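Local coordinates for ATPase associated with various cellular activities, AAA_5 (Staphylothermus marinus, PDB 6N0S), which is the N-terminal, EVE-like domain of an McrB protein, a presumed ATP-hydrolysing restriction factor, and resembles PUA-like RNA-binding domains, at residues E89-W92 and P93-K96; E172-E175 and A176-R180. All blocks are in the same frame, centred on the assembly; numbering follows the deposited sequence.

Contact 1: E89-W92 and P93-K96; sequences EYSW and PEIK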
ATOM      1  N   GLU A  89       4.623 -15.879   2.511  1.00 48.34           N
ATOM      2  CA  GLU A  89       5.205 -15.330   1.298  1.00 50.57           C
ATOM      3  C   GLU A  89       4.832 -16.213   0.105  1.00 53.02           C
ATOM      4  O   GLU A  89       4.414 -17.367   0.264  1.00 51.34           O
ATOM      5  CB  GLU A  89       6.718 -15.157   1.478  1.00 49.02           C
ATOM      6  CG  GLU A  89       6.979 -14.106   2.592  1.00 55.55           C
ATOM      7  CD  GLU A  89       8.457 -13.922   2.953  1.00 48.50           C
ATOM      8  OE1 GLU A  89       9.316 -14.586   2.325  1.00 59.60           O
ATOM      9  OE2 GLU A  89       8.758 -13.095   3.861  1.00 52.07           O
ATOM     10  N   TYR A  90       4.926 -15.645  -1.101  1.00 50.63           N
ATOM     11  CA  TYR A  90       4.220 -16.184  -2.262  1.00 42.36           C
ATOM     12  C   TYR A  90       5.055 -16.067  -3.524  1.00 41.09           C
ATOM     13  O   TYR A  90       5.845 -15.131  -3.686  1.00 40.92           O
ATOM     14  CB  TYR A  90       2.916 -15.447  -2.526  1.00 43.87           C
ATOM     15  CG  TYR A  90       1.909 -15.510  -1.422  1.00 44.96           C
ATOM     16  CD1 TYR A  90       1.933 -14.598  -0.370  1.00 50.76           C
ATOM     17  CD2 TYR A  90       0.917 -16.471  -1.430  1.00 45.33           C
ATOM     18  CE1 TYR A  90       0.985 -14.654   0.642  1.00 46.94           C
ATOM     19  CE2 TYR A  90      -0.023 -16.536  -0.422  1.00 47.58           C
ATOM     20  CZ  TYR A  90       0.008 -15.625   0.597  1.00 46.35           C
ATOM     21  OH  TYR A  90      -0.937 -15.709   1.584  1.00 50.71           O
ATOM     22  N   SER A  91       4.843 -17.004  -4.444  1.00 40.96           N
ATOM     23  CA  SER A  91       5.284 -16.745  -5.804  1.00 38.98           C
ATOM     24  C   SER A  91       4.245 -15.877  -6.516  1.00 33.68           C
ATOM     25  O   SER A  91       3.191 -15.567  -5.981  1.00 38.60           O
ATOM     26  CB  SER A  91       5.499 -18.044  -6.571  1.00 42.71           C
ATOM     27  OG  SER A  91       4.269 -18.668  -6.808  1.00 44.12           O
ATOM     28  N   TRP A  92       4.582 -15.461  -7.732  1.00 38.47           N
ATOM     29  CA  TRP A  92       3.696 -14.593  -8.508  1.00 36.58           C
ATOM     30  C   TRP A  92       2.406 -15.304  -8.883  1.00 41.02           C
ATOM     31  O   TRP A  92       1.319 -14.733  -8.668  1.00 37.03           O
ATOM     32  CB  TRP A  92       4.473 -14.094  -9.730  1.00 41.56           C
ATOM     33  CG  TRP A  92       3.676 -13.391 -10.785  1.00 42.95           C
ATOM     34  CD1 TRP A  92       3.559 -13.750 -12.101  1.00 41.91           C
ATOM     35  CD2 TRP A  92       2.917 -12.186 -10.630  1.00 45.55           C
ATOM     36  NE1 TRP A  92       2.778 -12.844 -12.775  1.00 39.60           N
ATOM     37  CE2 TRP A  92       2.366 -11.876 -11.899  1.00 41.76           C
ATOM     38  CE3 TRP A  92       2.645 -11.341  -9.542  1.00 37.10           C
ATOM     39  CZ2 TRP A  92       1.574 -10.766 -12.113  1.00 36.85           C
ATOM     40  CZ3 TRP A  92       1.848 -10.236  -9.755  1.00 52.19           C
ATOM     41  CH2 TRP A  92       1.299  -9.966 -11.039  1.00 43.72           C
ATOM     42  N   PRO A  93       2.422 -16.531  -9.390  1.00 44.88           N
ATOM     43  CA  PRO A  93       1.139 -17.178  -9.690  1.00 41.59           C
ATOM     44  C   PRO A  93       0.299 -17.370  -8.447  1.00 39.83           C
ATOM     45  O   PRO A  93      -0.919 -17.189  -8.494  1.00 35.27           O
ATOM     46  CB  PRO A  93       1.556 -18.497 -10.357  1.00 45.85           C
ATOM     47  CG  PRO A  93       2.961 -18.273 -10.822  1.00 48.73           C
ATOM     48  CD  PRO A  93       3.575 -17.337  -9.836  1.00 42.14           C
ATOM     49  N   GLU A  94       0.926 -17.677  -7.314  1.00 37.16           N
ATOM     50  CA  GLU A  94       0.183 -17.907  -6.078  1.00 36.48           C
ATOM     51  C   GLU A  94      -0.490 -16.627  -5.597  1.00 38.70           C
ATOM     52  O   GLU A  94      -1.654 -16.637  -5.193  1.00 40.69           O
ATOM     53  CB  GLU A  94       1.132 -18.426  -4.983  1.00 45.28           C
ATOM     54  CG  GLU A  94       1.643 -19.832  -5.163  1.00 46.16           C
ATOM     55  CD  GLU A  94       2.867 -20.132  -4.271  1.00 53.21           C
ATOM     56  OE1 GLU A  94       3.234 -19.311  -3.394  1.00 48.03           O
ATOM     57  OE2 GLU A  94       3.475 -21.198  -4.470  1.00 52.55           O
ATOM     58  N   ILE A  95       0.249 -15.515  -5.562  1.00 43.22           N
ATOM     59  CA  ILE A  95      -0.364 -14.320  -4.990  1.00 38.88           C
ATOM     60  C   ILE A  95      -1.422 -13.755  -5.936  1.00 34.03           C
ATOM     61  O   ILE A  95      -2.422 -13.207  -5.481  1.00 37.79           O
ATOM     62  CB  ILE A  95       0.700 -13.272  -4.610  1.00 35.02           C
ATOM     63  CG1 ILE A  95       0.095 -12.249  -3.636  1.00 37.81           C
ATOM     64  CG2 ILE A  95       1.271 -12.570  -5.833  1.00 31.08           C
ATOM     65  CD1 ILE A  95       1.094 -11.342  -3.030  1.00 38.08           C
ATOM     66  N   LYS A  96      -1.215 -13.861  -7.252  1.00 38.64           N
ATOM     67  CA  LYS A  96      -2.266 -13.515  -8.237  1.00 38.02           C
ATOM     68  C   LYS A  96      -3.593 -14.182  -7.923  1.00 40.62           C
ATOM     69  O   LYS A  96      -4.666 -13.587  -8.074  1.00 37.08           O
ATOM     70  CB  LYS A  96      -1.888 -13.999  -9.624  1.00 42.98           C
ATOM     71  CG  LYS A  96      -1.025 -13.180 -10.429  1.00 44.77           C
ATOM     72  CD  LYS A  96      -0.683 -14.044 -11.639  1.00 37.82           C
ATOM     73  CE  LYS A  96      -1.013 -13.333 -12.937  1.00 46.63           C
ATOM     74  NZ  LYS A  96      -2.464 -13.328 -13.184  1.00 46.07           N
TER
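Ser91 and Glu94 meet where the strand around Glu89 and Tyr90 turns into helix 92-105, with Ser91 as N-cap. The glutamate reaches back so that its OE1 accepts a hydrogen bond from Ser91 N, 3.0 Å away. That bond is nearly straight, 166° at the hydrogen, but it comes from above the carboxylate plane, 64° out of it. Glu94 has CG anti to its carbonyl carbon (chi1 -71°) and an extended chain beyond, which lays the carboxylate alongside the cap; Ser91 OG sits 3.2 Å from Glu94 CD. This is the glutamate half of a capping box. The first helical turn closes with Ile95 N bonded to Ser91 O and Lys96 N to Trp92 O, each 3.0 Å.

One residue further on, Trp92 and Lys96 pair four apart: Lys96 CG makes a CH-pi contact over one face of the indole, 3.8 Å from the centroid of the Trp92 six-membered ring. The lysine bends at its third torsion, laying CE within 3.7 Å of Trp92 CZ2. Tyr90 CB packs against Ile95 CB at 3.7 Å. Further out, Trp32 of strand 30-34 touches both Trp92 and Ile95, and Leu134 of strand 132-136 touches Tyr90 and Ile95. The carboxylate at the helix start would interact favourably with the helix dipole, while occupying an N-H that precedes the helix.

Contact 2: E172-E175 and A176-R180; sequences EDYE and AIHSR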
ATOM      1  N   GLU A 172       2.143  12.972  13.903  1.00 39.27           N
ATOM      2  CA  GLU A 172       1.568  14.264  13.586  1.00 45.52           C
ATOM      3  C   GLU A 172       1.290  14.414  12.090  1.00 47.83           C
ATOM      4  O   GLU A 172       0.428  15.212  11.701  1.00 43.03           O
ATOM      5  CB  GLU A 172       2.509  15.359  14.108  1.00 47.78           C
ATOM      6  CG  GLU A 172       3.888  15.314  13.526  1.00 53.70           C
ATOM      7  CD  GLU A 172       4.943  14.702  14.456  1.00 53.79           C
ATOM      8  OE1 GLU A 172       6.083  15.213  14.393  1.00 52.39           O
ATOM      9  OE2 GLU A 172       4.648  13.721  15.216  1.00 47.49           O
ATOM     10  N   ASP A 173       2.003  13.675  11.228  1.00 41.95           N
ATOM     11  CA  ASP A 173       1.708  13.747   9.798  1.00 37.34           C
ATOM     12  C   ASP A 173       0.405  13.026   9.492  1.00 37.13           C
ATOM     13  O   ASP A 173      -0.386  13.492   8.672  1.00 37.82           O
ATOM     14  CB  ASP A 173       2.835  13.138   8.952  1.00 40.48           C
ATOM     15  CG  ASP A 173       4.188  13.774   9.214  1.00 46.06           C
ATOM     16  OD1 ASP A 173       4.209  14.976   9.547  1.00 48.16           O
ATOM     17  OD2 ASP A 173       5.211  13.056   9.093  1.00 47.80           O
ATOM     18  N   TYR A 174       0.189  11.876  10.132  1.00 33.95           N
ATOM     19  CA  TYR A 174      -1.099  11.193  10.084  1.00 37.45           C
ATOM     20  C   TYR A 174      -2.243  12.115  10.501  1.00 41.65           C
ATOM     21  O   TYR A 174      -3.230  12.264   9.782  1.00 36.98           O
ATOM     22  CB  TYR A 174      -1.059   9.962  10.990  1.00 35.75           C
ATOM     23  CG  TYR A 174      -2.411   9.356  11.110  1.00 45.90           C
ATOM     24  CD1 TYR A 174      -2.906   8.505  10.108  1.00 42.00           C
ATOM     25  CD2 TYR A 174      -3.237   9.668  12.183  1.00 43.77           C
ATOM     26  CE1 TYR A 174      -4.168   7.970  10.192  1.00 39.61           C
ATOM     27  CE2 TYR A 174      -4.517   9.141  12.268  1.00 44.18           C
ATOM     28  CZ  TYR A 174      -4.975   8.296  11.273  1.00 42.17           C
ATOM     29  OH  TYR A 174      -6.236   7.766  11.382  1.00 39.51           O
ATOM     30  N   GLU A 175      -2.130  12.731  11.676  1.00 40.61           N
ATOM     31  CA  GLU A 175      -3.170  13.635  12.142  1.00 39.30           C
ATOM     32  C   GLU A 175      -3.379  14.787  11.183  1.00 41.47           C
ATOM     33  O   GLU A 175      -4.515  15.250  11.002  1.00 42.23           O
ATOM     34  CB  GLU A 175      -2.820  14.163  13.538  1.00 43.48           C
ATOM     35  CG  GLU A 175      -2.881  13.103  14.606  1.00 39.57           C
ATOM     36  CD  GLU A 175      -3.024  13.670  16.011  1.00 47.08           C
ATOM     37  OE1 GLU A 175      -2.568  14.810  16.264  1.00 46.60           O
ATOM     38  OE2 GLU A 175      -3.572  12.949  16.879  1.00 47.72           O
ATOM     39  N   ALA A 176      -2.315  15.253  10.533  1.00 37.95           N
ATOM     40  CA  ALA A 176      -2.471  16.369   9.609  1.00 35.94           C
ATOM     41  C   ALA A 176      -3.319  15.983   8.397  1.00 43.49           C
ATOM     42  O   ALA A 176      -4.149  16.776   7.928  1.00 44.10           O
ATOM     43  CB  ALA A 176      -1.099  16.863   9.150  1.00 38.19           C
ATOM     44  N   ILE A 177      -3.078  14.795   7.840  1.00 37.52           N
ATOM     45  CA  ILE A 177      -3.826  14.324   6.677  1.00 42.69           C
ATOM     46  C   ILE A 177      -5.221  13.883   7.095  1.00 37.79           C
ATOM     47  O   ILE A 177      -6.229  14.252   6.481  1.00 41.46           O
ATOM     48  CB  ILE A 177      -3.055  13.174   5.994  1.00 40.03           C
ATOM     49  CG1 ILE A 177      -1.776  13.681   5.319  1.00 37.34           C
ATOM     50  CG2 ILE A 177      -3.932  12.454   4.965  1.00 42.97           C
ATOM     51  CD1 ILE A 177      -0.815  12.535   4.911  1.00 39.50           C
ATOM     52  N   HIS A 178      -5.283  13.069   8.144  1.00 37.66           N
ATOM     53  CA  HIS A 178      -6.550  12.622   8.696  1.00 41.44           C
ATOM     54  C   HIS A 178      -7.480  13.789   8.977  1.00 46.70           C
ATOM     55  O   HIS A 178      -8.683  13.700   8.731  1.00 43.26           O
ATOM     56  CB  HIS A 178      -6.291  11.841   9.979  1.00 43.28           C
ATOM     57  CG  HIS A 178      -7.525  11.234  10.583  1.00 45.37           C
ATOM     58  ND1 HIS A 178      -8.177  10.160  10.021  1.00 48.97           N
ATOM     59  CD2 HIS A 178      -8.192  11.521  11.726  1.00 47.20           C
ATOM     60  CE1 HIS A 178      -9.207   9.826  10.782  1.00 55.91           C
ATOM     61  NE2 HIS A 178      -9.231  10.631  11.828  1.00 50.99           N
ATOM     62  N   SER A 179      -6.940  14.893   9.491  1.00 42.32           N
ATOM     63  CA  SER A 179      -7.760  16.028   9.897  1.00 47.98           C
ATOM     64  C   SER A 179      -8.241  16.832   8.703  1.00 47.77           C
ATOM     65  O   SER A 179      -9.006  17.785   8.874  1.00 42.67           O
ATOM     66  CB  SER A 179      -6.976  16.933  10.870  1.00 43.62           C
ATOM     67  OG  SER A 179      -6.150  17.866  10.180  1.00 38.34           O
ATOM     68  N   ARG A 180      -7.800  16.470   7.504  1.00 45.06           N
ATOM     69  CA  ARG A 180      -8.210  17.137   6.289  1.00 47.48           C
ATOM     70  C   ARG A 180      -9.203  16.250   5.537  1.00 47.15           C
ATOM     71  O   ARG A 180      -9.395  15.063   5.826  1.00 51.77           O
ATOM     72  CB  ARG A 180      -6.984  17.497   5.439  1.00 42.44           C
ATOM     73  CG  ARG A 180      -6.345  18.812   5.849  1.00 46.17           C
ATOM     74  CD  ARG A 180      -4.943  18.979   5.304  1.00 46.84           C
ATOM     75  NE  ARG A 180      -4.367  20.285   5.634  1.00 46.15           N
ATOM     76  CZ  ARG A 180      -3.516  20.534   6.638  1.00 42.39           C
ATOM     77  NH1 ARG A 180      -3.087  19.579   7.466  1.00 40.70           N
ATOM     78  NH2 ARG A 180      -3.073  21.767   6.804  1.00 36.57           N
TER
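This is a contact between successive turns of one short helix, 171-178, running through its last turns to where the helix ends. The helix follows strand 166-169, an outermost strand of the five-stranded mixed sheet, and packs back on strands 54-61 and 138-148. Tyr174 and His178, four residues apart, run side by side and point the same way. Both have CG anti to the backbone N (chi1 172° and -175°), which sends the two rings out along the same flank of the helix. Their planes are 16° apart but slid, with centroids 5.1 Å from each other, so there is little overlap. Instead His178 CB sits over the tyrosine face, 4.2 Å from the Tyr174 ring centroid, and Tyr174 OH lies over a face of the imidazole. Glu76 of strand 72-80 holds both polar ends, one carboxylate oxygen bonded to Tyr174 OH and the other to His178 ND1, and Tyr12 stacks on the Tyr174 ring.

In this EVE-like, PUA-related domain the helix thus covers part of the mixed sheet, with Ile177 meeting Ile58 and Tyr143. Its backbone bonds follow the alpha pattern: His178 N reaches Tyr174 O at 2.7 Å and Ser179 N reaches Glu175 O at 2.9 Å. From Ser179 on the chain is out of the helix, and Arg180 N bonds to Ile177 O at 2.9 Å. The Arg180 side chain folds back, and its NH1 donates to Ala176 O at 3.0 Å, coming from above that carbonyl's plane while the oxygen stays near the guanidinium plane.

In the fold
Contacts 1 and 2 lie on opposite sides of the chain's centre, their own centres about 34 Å apart and their nearest atoms about 24 Å apart, so neither touches the other. Along the chain they come in series. Contact 1 lies where edge strand 89-90 of the three-stranded antiparallel sheet passes into helix 92-105; contact 2 marks the finish of helix 171-178, the last helix of the domain, on the five-stranded mixed sheet. The two ends are finished differently: a glutamate accepts the N-cap N-H in one, an arginine donates to a C-terminal carbonyl in the other. The ATP-hydrolysing activity assigned to the family would probably belong to the rest of the protein.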